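Local coordinates for protein OsmC family peroxiredoxin (Aquifex aeolicus, PDB 2E8E) that probably acts as an OsmC-type peroxiredoxin that reduces peroxides through a pair of cysteines, although its function has not been established directly, at residues A[67-72]-A[82-87]; A[93-98]-A[124-129]. All coordinates share one frame; numbering follows the deposited sequence.

Contact 1 of 2, residues A[67-72]-A[82-87]; sequences FLKGKR and EIEIKY
Strands 60-72 and 80-90 form an antiparallel β hairpin, and segments 67-72 and 82-87 pair in its body. Three hydrogen-bonded pairs, F67 with K86, K69 with E84 and K71 with E82, hold the backbones together. The straightest bond runs from E84 N to K69 O (2.8 Å, 174°); the return bond of the K71-E82 pair, from E82 N to K71 O, is weak.

On one face the apolar side chains lie side by side, L68 CD2 resting 3.8 Å from I85 CG1. I83 shares this face with them, and helix 34-56 covers it through L39 and I42. Beyond 67-72, the second subunit adds an antiparallel strand, so the sheet continues across the dimer.

The opposite face, beyond F67, is mostly charged. K71 runs extended alongside E82, then bends at its last torsion (chi4 59°), which swings NZ across to E84. K71 NZ salt-bridges E84 OE2 at 3.0 Å, nearly along the C-O axis, and more weakly E82 OE1 at 3.3 Å. An alanine in place of K71 would remove NZ and probably leave these two close carboxylate oxygens less well compensated. K71 NZ also donates to a water, 2.6 Å away, that in turn donates to E84 OE2.

Contact 2 of 2, residues A[93-98]-A[124-129]; sequences VEEKAL and ISWEVK
W126 holds CG between its backbone N and carbonyl carbon (chi1 60°), and this turns the indole toward the start of helix 95-109. E95 has CG anti to the backbone N and then bends sharply at chi2 (-94°), bringing its carboxylate back to the strand although its CB does not point there. The two groups meet edge to edge: W126 NE1 donates to E95 OE2 at 2.8 Å, and the bond is almost straight (173°). OE2 accepts through its anti lone pair, and carboxylate and indole are nearly coplanar. The bond helps to hold the rotation of the indole from its pyrrole edge, while E99 and K103, farther along the helix, also touch the ring.

The contact is a helix-on-sheet packing, in which the first turn of helix 95-109 lies against strand 121-130, an outermost strand of its sheet within the chain. E94 occupies the N-cap position, and its O accepts a hydrogen bond from L98 N.

L98, with CG anti to the backbone N, slides past W126 in the opposite direction. Its CD2 branch lies 3.7 Å from W126 CB and passes over the strand backbone at E127. L98 CD2 also reaches V128 CG2 at 3.8 Å. V128 points toward the helix start, where its CG2 also sits 3.8 Å from E95 CA. V93 crosses V128 obliquely, its CB 4.0 Å from V128 CG1. L54 and V50 of helix 34-56 touch V93 and L98 respectively.

In the fold
Contacts 1 and 2 follow in series along the chain, their centres about 17 Å apart, and meet where strand 80-90 lies between strands 60-72 and 121-130. K86 NZ of contact 1 forms a salt bridge with E127 OE1 of contact 2 at 2.5 Å, and Y87 O probably accepts a hydrogen bond from E127 N at 2.9 Å. Y87 touches V102 and T106 of helix 95-109, and its OH bonds S46 OG of helix 34-56, next to C45. C45 and C110 form a disulfide in another structure of this protein but not here, consistent with a redox-active pair. Dithiothreitol is bound at E5, T20 and S21; K69 of contact 1 makes a weak, long ion pair with E5 of the second subunit.

Contact 1 of 2, residues A[67-72]-A[82-87]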
# COMPACT_ATOMS: atom_id res chain seq x y z
N PHE A 67 5.60 13.43 4.99
CA PHE A 67 4.97 12.99 6.22
C PHE A 67 3.51 12.67 5.98
O PHE A 67 2.75 13.52 5.52
CB PHE A 67 5.10 14.08 7.28
CG PHE A 67 6.52 14.49 7.54
CD1 PHE A 67 7.31 13.78 8.44
CD2 PHE A 67 7.09 15.55 6.84
CE1 PHE A 67 8.66 14.12 8.63
CE2 PHE A 67 8.43 15.90 7.02
CZ PHE A 67 9.21 15.18 7.92
N LEU A 68 3.11 11.44 6.28
CA LEU A 68 1.72 11.06 6.09
C LEU A 68 1.08 10.66 7.41
O LEU A 68 1.67 9.93 8.20
CB LEU A 68 1.61 9.89 5.10
CG LEU A 68 2.11 10.18 3.68
CD1 LEU A 68 3.56 9.70 3.54
CD2 LEU A 68 1.22 9.47 2.68
N LYS A 69 -0.13 11.15 7.64
CA LYS A 69 -0.86 10.84 8.85
C LYS A 69 -2.27 10.44 8.46
O LYS A 69 -2.98 11.19 7.79
CB LYS A 69 -0.91 12.04 9.79
CG LYS A 69 -1.78 11.81 11.02
CD LYS A 69 -1.80 13.01 11.95
CE LYS A 69 -0.41 13.35 12.45
NZ LYS A 69 -0.43 14.46 13.45
N GLY A 70 -2.68 9.25 8.88
CA GLY A 70 -4.01 8.79 8.55
C GLY A 70 -4.84 8.56 9.79
O GLY A 70 -4.35 8.01 10.77
N LYS A 71 -6.10 9.00 9.75
CA LYS A 71 -7.02 8.82 10.87
C LYS A 71 -8.09 7.83 10.44
O LYS A 71 -8.79 8.05 9.45
CB LYS A 71 -7.66 10.16 11.25
CG LYS A 71 -6.67 11.17 11.82
CD LYS A 71 -7.35 12.50 12.12
CE LYS A 71 -6.38 13.47 12.78
NZ LYS A 71 -5.19 13.74 11.93
N ARG A 72 -8.22 6.74 11.19
CA ARG A 72 -9.16 5.68 10.84
C ARG A 72 -10.53 5.74 11.49
O ARG A 72 -10.68 6.19 12.63
CB ARG A 72 -8.54 4.32 11.17
CG ARG A 72 -7.15 4.12 10.59
CD ARG A 72 -6.55 2.81 11.06
NE ARG A 72 -7.27 1.65 10.54
CZ ARG A 72 -6.88 0.39 10.74
NH1 ARG A 72 -5.79 0.15 11.45
NH2 ARG A 72 -7.55 -0.60 10.19
N GLU A 82 -9.45 10.23 6.88
CA GLU A 82 -8.65 11.39 6.54
C GLU A 82 -7.19 11.00 6.39
O GLU A 82 -6.69 10.17 7.13
CB GLU A 82 -8.79 12.46 7.64
CG GLU A 82 -7.76 13.57 7.58
CD GLU A 82 -7.86 14.51 8.77
OE1 GLU A 82 -6.80 14.94 9.27
OE2 GLU A 82 -8.99 14.84 9.19
N ILE A 83 -6.53 11.58 5.39
CA ILE A 83 -5.11 11.33 5.17
C ILE A 83 -4.46 12.67 4.94
O ILE A 83 -4.83 13.40 4.02
CB ILE A 83 -4.85 10.45 3.93
CG1 ILE A 83 -5.50 9.08 4.10
CG2 ILE A 83 -3.33 10.29 3.74
CD1 ILE A 83 -5.25 8.13 2.95
N GLU A 84 -3.50 13.01 5.79
CA GLU A 84 -2.77 14.27 5.66
C GLU A 84 -1.41 13.96 5.09
O GLU A 84 -0.72 13.05 5.56
CB GLU A 84 -2.58 14.94 7.02
CG GLU A 84 -3.84 15.45 7.68
CD GLU A 84 -3.54 16.19 8.97
OE1 GLU A 84 -2.81 17.21 8.90
OE2 GLU A 84 -4.02 15.77 10.04
N ILE A 85 -1.01 14.71 4.06
CA ILE A 85 0.29 14.50 3.45
C ILE A 85 1.00 15.83 3.39
O ILE A 85 0.47 16.80 2.86
CB ILE A 85 0.18 13.95 2.01
CG1 ILE A 85 -0.70 12.69 1.98
CG2 ILE A 85 1.57 13.63 1.48
CD1 ILE A 85 -0.89 12.11 0.59
N LYS A 86 2.20 15.87 3.96
CA LYS A 86 3.00 17.09 3.96
C LYS A 86 4.32 16.82 3.23
O LYS A 86 5.06 15.91 3.60
CB LYS A 86 3.29 17.54 5.39
CG LYS A 86 4.13 18.80 5.49
CD LYS A 86 4.39 19.17 6.94
CE LYS A 86 5.24 20.42 7.04
NZ LYS A 86 4.59 21.57 6.36
N TYR A 87 4.59 17.61 2.20
CA TYR A 87 5.81 17.47 1.42
C TYR A 87 6.78 18.57 1.81
O TYR A 87 6.41 19.75 1.83
CB TYR A 87 5.51 17.62 -0.08
CG TYR A 87 4.54 16.62 -0.65
CD1 TYR A 87 4.98 15.47 -1.30
CD2 TYR A 87 3.16 16.84 -0.56
CE1 TYR A 87 4.08 14.56 -1.85
CE2 TYR A 87 2.26 15.93 -1.11
CZ TYR A 87 2.72 14.80 -1.76
OH TYR A 87 1.83 13.92 -2.32
O HOH W 1 -4.57 13.05 9.45

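Contact 2 of 2, residues A[93-98]-A[124-129]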
# COMPACT_ATOMS: atom_id res chain seq x y z
N VAL A 93 15.15 25.04 -3.84
CA VAL A 93 13.86 24.73 -4.45
C VAL A 93 12.88 25.87 -4.25
O VAL A 93 12.67 26.33 -3.13
CB VAL A 93 13.26 23.44 -3.83
CG1 VAL A 93 12.01 23.03 -4.58
CG2 VAL A 93 14.30 22.33 -3.85
N GLU A 94 12.27 26.32 -5.34
CA GLU A 94 11.30 27.40 -5.27
C GLU A 94 9.94 26.82 -4.90
O GLU A 94 9.54 25.78 -5.42
CB GLU A 94 11.23 28.11 -6.62
CG GLU A 94 12.57 28.68 -7.05
CD GLU A 94 12.57 29.13 -8.49
OE1 GLU A 94 11.88 30.11 -8.82
OE2 GLU A 94 13.27 28.49 -9.30
N GLU A 95 9.25 27.49 -3.99
CA GLU A 95 7.95 27.04 -3.53
C GLU A 95 7.00 26.79 -4.70
O GLU A 95 6.19 25.86 -4.67
CB GLU A 95 7.36 28.07 -2.56
CG GLU A 95 6.13 27.62 -1.79
CD GLU A 95 4.83 28.03 -2.46
OE1 GLU A 95 4.71 29.22 -2.82
OE2 GLU A 95 3.94 27.17 -2.62
N LYS A 96 7.11 27.60 -5.75
CA LYS A 96 6.26 27.45 -6.93
C LYS A 96 6.51 26.13 -7.65
O LYS A 96 5.58 25.51 -8.17
CB LYS A 96 6.50 28.60 -7.91
CG LYS A 96 7.90 28.62 -8.51
CD LYS A 96 8.02 29.64 -9.62
CE LYS A 96 9.43 29.67 -10.19
NZ LYS A 96 9.90 28.30 -10.59
N ALA A 97 7.77 25.71 -7.69
CA ALA A 97 8.13 24.46 -8.35
C ALA A 97 7.60 23.28 -7.53
O ALA A 97 7.08 22.31 -8.09
CB ALA A 97 9.64 24.35 -8.51
N LEU A 98 7.74 23.36 -6.21
CA LEU A 98 7.26 22.28 -5.35
C LEU A 98 5.75 22.18 -5.45
O LEU A 98 5.19 21.09 -5.53
CB LEU A 98 7.67 22.52 -3.89
CG LEU A 98 7.16 21.44 -2.92
CD1 LEU A 98 7.70 20.07 -3.34
CD2 LEU A 98 7.60 21.76 -1.50
N ILE A 124 -3.58 18.06 1.75
CA ILE A 124 -2.22 18.20 1.25
C ILE A 124 -1.59 19.55 1.56
O ILE A 124 -2.23 20.59 1.44
CB ILE A 124 -2.20 17.98 -0.27
CG1 ILE A 124 -2.76 16.59 -0.59
CG2 ILE A 124 -0.79 18.13 -0.81
CD1 ILE A 124 -2.98 16.34 -2.06
N SER A 125 -0.32 19.52 1.96
CA SER A 125 0.42 20.74 2.27
C SER A 125 1.87 20.54 1.86
O SER A 125 2.33 19.42 1.68
CB SER A 125 0.34 21.06 3.76
OG SER A 125 0.97 20.06 4.53
N TRP A 126 2.61 21.64 1.73
CA TRP A 126 4.00 21.53 1.34
C TRP A 126 4.76 22.76 1.79
O TRP A 126 4.17 23.79 2.13
CB TRP A 126 4.12 21.38 -0.18
CG TRP A 126 3.52 22.53 -0.93
CD1 TRP A 126 4.13 23.71 -1.23
CD2 TRP A 126 2.18 22.62 -1.42
NE1 TRP A 126 3.25 24.54 -1.88
CE2 TRP A 126 2.05 23.90 -2.01
CE3 TRP A 126 1.08 21.76 -1.42
CZ2 TRP A 126 0.85 24.33 -2.60
CZ3 TRP A 126 -0.10 22.19 -2.00
CH2 TRP A 126 -0.21 23.47 -2.58
N GLU A 127 6.08 22.65 1.80
CA GLU A 127 6.92 23.76 2.20
C GLU A 127 8.34 23.52 1.74
O GLU A 127 8.76 22.37 1.56
CB GLU A 127 6.90 23.94 3.72
CG GLU A 127 7.58 22.84 4.50
CD GLU A 127 7.60 23.11 6.00
OE1 GLU A 127 6.51 23.17 6.61
OE2 GLU A 127 8.70 23.27 6.57
N VAL A 128 9.07 24.60 1.53
CA VAL A 128 10.45 24.49 1.11
C VAL A 128 11.37 25.00 2.19
O VAL A 128 11.05 25.93 2.93
CB VAL A 128 10.71 25.32 -0.17
CG1 VAL A 128 12.20 25.35 -0.47
CG2 VAL A 128 9.95 24.72 -1.34
N LYS A 129 12.52 24.34 2.31
CA LYS A 129 13.54 24.73 3.26
C LYS A 129 14.72 25.03 2.35
O LYS A 129 15.36 24.13 1.83
CB LYS A 129 13.87 23.58 4.22
CG LYS A 129 12.98 23.54 5.45
CD LYS A 129 13.24 24.75 6.34
CE LYS A 129 12.38 24.72 7.59
NZ LYS A 129 12.66 25.88 8.48